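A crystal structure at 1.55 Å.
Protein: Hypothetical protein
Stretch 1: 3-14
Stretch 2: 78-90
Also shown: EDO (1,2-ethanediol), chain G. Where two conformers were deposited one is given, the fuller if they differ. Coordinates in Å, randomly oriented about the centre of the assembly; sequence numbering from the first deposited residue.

Stretch 1, residues 3-14: KLQTTIQHEPKD
Stretch 2, residues 78-90: EYEDIGAVMLEAG

What ties the two stretches together most firmly? Asp81, at chi1 53° (p), its CA-to-CB bond pointing toward stretch 1, uses both carboxylate oxygens to accept hydrogen bonds from Thr6: Thr6 N to Asp81 OD2 at 3.0 Å, nearly straight at 176°, and Thr6 OG1 to Asp81 OD1 at 2.8 Å. Thr6 chi1 of -55° (m) sets its hydroxyl at OD1, while its backbone amide meets OD2. Water 1 extends the site, donating to Leu4 O (2.6 Å) and Asp81 OD2 (2.8 Å).

How do the backbones run? Strand 7-9, extended (Ile8 phi/psi -113/140), and the strand that starts at Gly83 point roughly the same way, 36° apart, with axes 8.9 Å apart at closest approach, and no direct backbone hydrogen bond joins them. CA atoms pair Thr6 with Ile82 (6.8 Å), Ile8 with Val85 (8.1 Å) and Glu11 with Gly90 (5.1 Å). Within stretch 2, a tight turn is closed by Tyr79 N to Gly83 O (2.9 Å) and Gly83 N to Tyr79 O (3.0 Å).

Which apolar groups fill the gap? Thr6 CG2 sits squarely over the Tyr79 ring, 3.5 Å from its centroid, a CH-pi contact. Ile8 (m, m) points toward stretch 2, burying hydrocarbon against hydrocarbon: its CG1 lies 3.5 Å from Ile82 CD1, and its CG2 is 3.8 Å from Val85 CG1 and 3.7 Å from Leu87 CD2. Ile82 is p, t; Val85 t; Leu87 m, t.

What holds the far end? Water 2 joins His10 ND1 (2.7 Å) to Glu88 N (2.9 Å), and water 3 joins Glu11 N (3.0 Å) to Ala89 O (2.8 Å). Gly90 has no CB, which would clash with OE1 of extended Glu11 (t, t), 3.4 Å from Gly90 CA; its phi/psi of 93/-12 also suit glycine. Oppositely charged Lys13 NZ and Glu88 OE2 form a long salt bridge, 3.6 Å.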

# COMPACT_ATOMS: atom_id res chain seq x y z
N LYS A 3 0.18 -5.49 -16.72
CA LYS A 3 0.01 -4.11 -16.29
C LYS A 3 -1.46 -3.75 -15.99
O LYS A 3 -2.40 -4.16 -16.68
CB LYS A 3 0.58 -3.17 -17.36
CG LYS A 3 2.03 -3.48 -17.73
N LEU A 4 -1.65 -2.98 -14.92
CA LEU A 4 -2.96 -2.35 -14.64
C LEU A 4 -3.22 -1.34 -15.75
O LEU A 4 -2.32 -0.92 -16.50
CB LEU A 4 -2.99 -1.66 -13.29
CG LEU A 4 -2.52 -2.51 -12.11
CD1 LEU A 4 -2.58 -1.70 -10.79
CD2 LEU A 4 -3.31 -3.84 -12.03
N GLN A 5 -4.48 -0.94 -15.86
CA GLN A 5 -4.87 -0.08 -16.93
C GLN A 5 -5.22 1.30 -16.41
O GLN A 5 -5.83 1.45 -15.36
CB GLN A 5 -6.04 -0.73 -17.66
CG GLN A 5 -5.63 -2.04 -18.33
N THR A 6 -4.77 2.34 -17.12
CA THR A 6 -5.12 3.70 -16.78
C THR A 6 -6.64 3.80 -16.79
O THR A 6 -7.28 3.38 -17.74
CB THR A 6 -4.49 4.75 -17.74
OG1 THR A 6 -3.07 4.54 -17.75
CG2 THR A 6 -4.81 6.16 -17.32
N THR A 7 -7.20 4.36 -15.71
CA THR A 7 -8.63 4.28 -15.45
C THR A 7 -9.17 5.65 -15.16
O THR A 7 -8.81 6.30 -14.18
CB THR A 7 -8.96 3.25 -14.32
OG1 THR A 7 -8.49 1.96 -14.76
CG2 THR A 7 -10.48 3.19 -14.05
N ILE A 8 -10.06 6.07 -16.06
CA ILE A 8 -10.60 7.43 -16.06
C ILE A 8 -12.07 7.37 -15.73
O ILE A 8 -12.80 6.49 -16.20
CB ILE A 8 -10.46 8.06 -17.47
CG1 ILE A 8 -8.99 7.99 -17.95
CG2 ILE A 8 -11.05 9.48 -17.50
CD1 ILE A 8 -7.96 8.68 -17.00
N GLN A 9 -12.50 8.33 -14.91
CA GLN A 9 -13.92 8.55 -14.69
C GLN A 9 -14.24 10.01 -14.78
O GLN A 9 -13.44 10.87 -14.51
CB GLN A 9 -14.40 8.01 -13.35
CG GLN A 9 -14.86 6.55 -13.42
CD GLN A 9 -16.10 6.29 -14.33
OE1 GLN A 9 -16.24 5.21 -14.90
NE2 GLN A 9 -16.97 7.30 -14.49
N HIS A 10 -15.46 10.30 -15.20
CA HIS A 10 -15.94 11.67 -15.35
C HIS A 10 -17.22 11.79 -14.52
O HIS A 10 -17.96 10.82 -14.37
CB HIS A 10 -16.24 11.98 -16.83
CG HIS A 10 -15.06 11.80 -17.76
ND1 HIS A 10 -14.01 12.71 -17.85
CD2 HIS A 10 -14.77 10.82 -18.65
CE1 HIS A 10 -13.13 12.28 -18.74
NE2 HIS A 10 -13.58 11.15 -19.25
N GLU A 11 -17.49 12.98 -13.98
CA GLU A 11 -18.71 13.25 -13.25
C GLU A 11 -19.86 13.55 -14.23
O GLU A 11 -19.75 14.51 -14.97
CB GLU A 11 -18.50 14.44 -12.34
CG GLU A 11 -19.68 14.71 -11.46
CD GLU A 11 -19.38 15.72 -10.42
OE1 GLU A 11 -18.34 16.42 -10.49
OE2 GLU A 11 -20.22 15.83 -9.51
N PRO A 12 -20.94 12.75 -14.23
CA PRO A 12 -22.12 13.13 -15.03
C PRO A 12 -22.74 14.47 -14.62
O PRO A 12 -22.68 14.88 -13.44
CB PRO A 12 -23.08 11.97 -14.81
CG PRO A 12 -22.19 10.82 -14.40
CD PRO A 12 -21.15 11.46 -13.55
N LYS A 13 -23.34 15.15 -15.59
CA LYS A 13 -23.59 16.61 -15.48
C LYS A 13 -24.78 17.46 -14.84
O LYS A 13 -24.41 18.43 -14.17
CB LYS A 13 -23.19 17.28 -16.84
CG LYS A 13 -21.73 17.81 -16.85
CD LYS A 13 -21.16 18.02 -18.25
CE LYS A 13 -19.66 18.32 -18.22
NZ LYS A 13 -19.34 19.65 -17.63
N ASP A 14 -26.09 17.19 -14.94
CA ASP A 14 -26.80 15.90 -14.82
C ASP A 14 -26.86 15.54 -13.33
O ASP A 14 -27.91 15.69 -12.71
CB ASP A 14 -26.25 14.77 -15.68
CG ASP A 14 -26.09 15.17 -17.13
OD1 ASP A 14 -27.06 15.73 -17.71
OD2 ASP A 14 -25.00 14.93 -17.68
N GLU A 78 -1.98 12.46 -21.54
CA GLU A 78 -1.87 11.46 -22.58
C GLU A 78 -1.16 10.26 -21.99
O GLU A 78 -0.16 10.41 -21.29
CB GLU A 78 -1.13 11.96 -23.83
CG GLU A 78 -1.24 11.01 -24.99
CD GLU A 78 -0.45 11.43 -26.22
OE1 GLU A 78 0.12 12.55 -26.21
OE2 GLU A 78 -0.41 10.64 -27.19
N TYR A 79 -1.69 9.08 -22.30
CA TYR A 79 -1.20 7.84 -21.76
C TYR A 79 -0.76 6.90 -22.83
O TYR A 79 -1.36 6.87 -23.90
CB TYR A 79 -2.27 7.13 -20.92
CG TYR A 79 -2.61 7.96 -19.72
CD1 TYR A 79 -1.81 7.97 -18.54
CD2 TYR A 79 -3.76 8.79 -19.72
CE1 TYR A 79 -2.10 8.78 -17.50
CE2 TYR A 79 -4.03 9.59 -18.67
CZ TYR A 79 -3.24 9.56 -17.52
OH TYR A 79 -3.51 10.36 -16.47
N GLU A 80 0.25 6.10 -22.53
CA GLU A 80 0.68 5.13 -23.51
C GLU A 80 -0.51 4.21 -23.85
O GLU A 80 -0.84 4.03 -25.04
CB GLU A 80 1.91 4.36 -23.02
CG GLU A 80 2.64 3.66 -24.17
CD GLU A 80 3.76 2.78 -23.73
OE1 GLU A 80 4.02 2.68 -22.52
OE2 GLU A 80 4.37 2.15 -24.62
N ASP A 81 -1.20 3.71 -22.82
CA ASP A 81 -2.26 2.69 -23.02
C ASP A 81 -3.57 3.19 -23.59
O ASP A 81 -4.09 2.56 -24.53
CB ASP A 81 -2.51 1.77 -21.79
CG ASP A 81 -2.78 2.49 -20.49
OD1 ASP A 81 -2.66 3.76 -20.42
OD2 ASP A 81 -3.09 1.76 -19.50
N ILE A 82 -4.08 4.32 -23.10
CA ILE A 82 -5.42 4.81 -23.53
C ILE A 82 -5.46 6.12 -24.33
O ILE A 82 -6.54 6.56 -24.72
CB ILE A 82 -6.40 4.96 -22.31
CG1 ILE A 82 -5.90 6.02 -21.33
CG2 ILE A 82 -6.57 3.64 -21.55
CD1 ILE A 82 -6.90 6.42 -20.24
N GLY A 83 -4.32 6.78 -24.56
CA GLY A 83 -4.28 7.98 -25.42
C GLY A 83 -4.56 9.25 -24.62
O GLY A 83 -4.37 9.26 -23.42
N ALA A 84 -5.01 10.29 -25.31
CA ALA A 84 -5.31 11.58 -24.68
C ALA A 84 -6.63 11.52 -23.95
O ALA A 84 -7.61 10.88 -24.41
CB ALA A 84 -5.30 12.71 -25.72
N VAL A 85 -6.64 12.19 -22.81
CA VAL A 85 -7.77 12.22 -21.89
C VAL A 85 -7.93 13.64 -21.40
O VAL A 85 -7.00 14.19 -20.80
CB VAL A 85 -7.48 11.38 -20.58
CG1 VAL A 85 -8.65 11.55 -19.62
CG2 VAL A 85 -7.18 9.93 -20.90
N MSE A 86 -9.11 14.22 -21.56
CA MSE A 86 -9.43 15.52 -21.03
C MSE A 86 -10.28 15.41 -19.74
O MSE A 86 -11.35 14.81 -19.76
CB MSE A 86 -10.17 16.32 -22.08
CG MSE A 86 -10.82 17.56 -21.55
SE MSE A 86 -9.49 18.94 -21.31
CE MSE A 86 -8.96 19.33 -23.15
N LEU A 87 -9.81 15.95 -18.63
CA LEU A 87 -10.52 15.87 -17.38
C LEU A 87 -10.99 17.25 -16.93
O LEU A 87 -10.20 18.19 -16.94
CB LEU A 87 -9.60 15.33 -16.26
CG LEU A 87 -9.06 13.93 -16.34
CD1 LEU A 87 -8.17 13.65 -15.04
CD2 LEU A 87 -10.23 12.96 -16.45
N GLU A 88 -12.23 17.34 -16.47
CA GLU A 88 -12.76 18.57 -15.90
C GLU A 88 -13.03 18.30 -14.42
O GLU A 88 -12.79 17.18 -13.95
CB GLU A 88 -14.09 18.94 -16.57
CG GLU A 88 -14.04 19.15 -18.05
CD GLU A 88 -15.42 19.51 -18.58
OE1 GLU A 88 -15.75 20.70 -18.54
OE2 GLU A 88 -16.16 18.59 -18.99
N ALA A 89 -13.59 19.28 -13.71
CA ALA A 89 -13.90 19.07 -12.27
C ALA A 89 -14.71 17.79 -12.11
O ALA A 89 -15.70 17.57 -12.86
CB ALA A 89 -14.62 20.27 -11.65
N GLY A 90 -14.33 16.97 -11.11
CA GLY A 90 -15.04 15.73 -10.82
C GLY A 90 -14.43 14.56 -11.54
O GLY A 90 -14.79 13.44 -11.26
C1 EDO G . -9.84 4.37 -19.04
O1 EDO G . -11.04 4.31 -18.26
C2 EDO G . -10.07 4.77 -20.51
O2 EDO G . -11.23 5.59 -20.71
O HOH W 1 -1.02 0.29 -18.43
O HOH W 2 -14.08 15.17 -16.67
O HOH W 3 -15.97 15.42 -14.67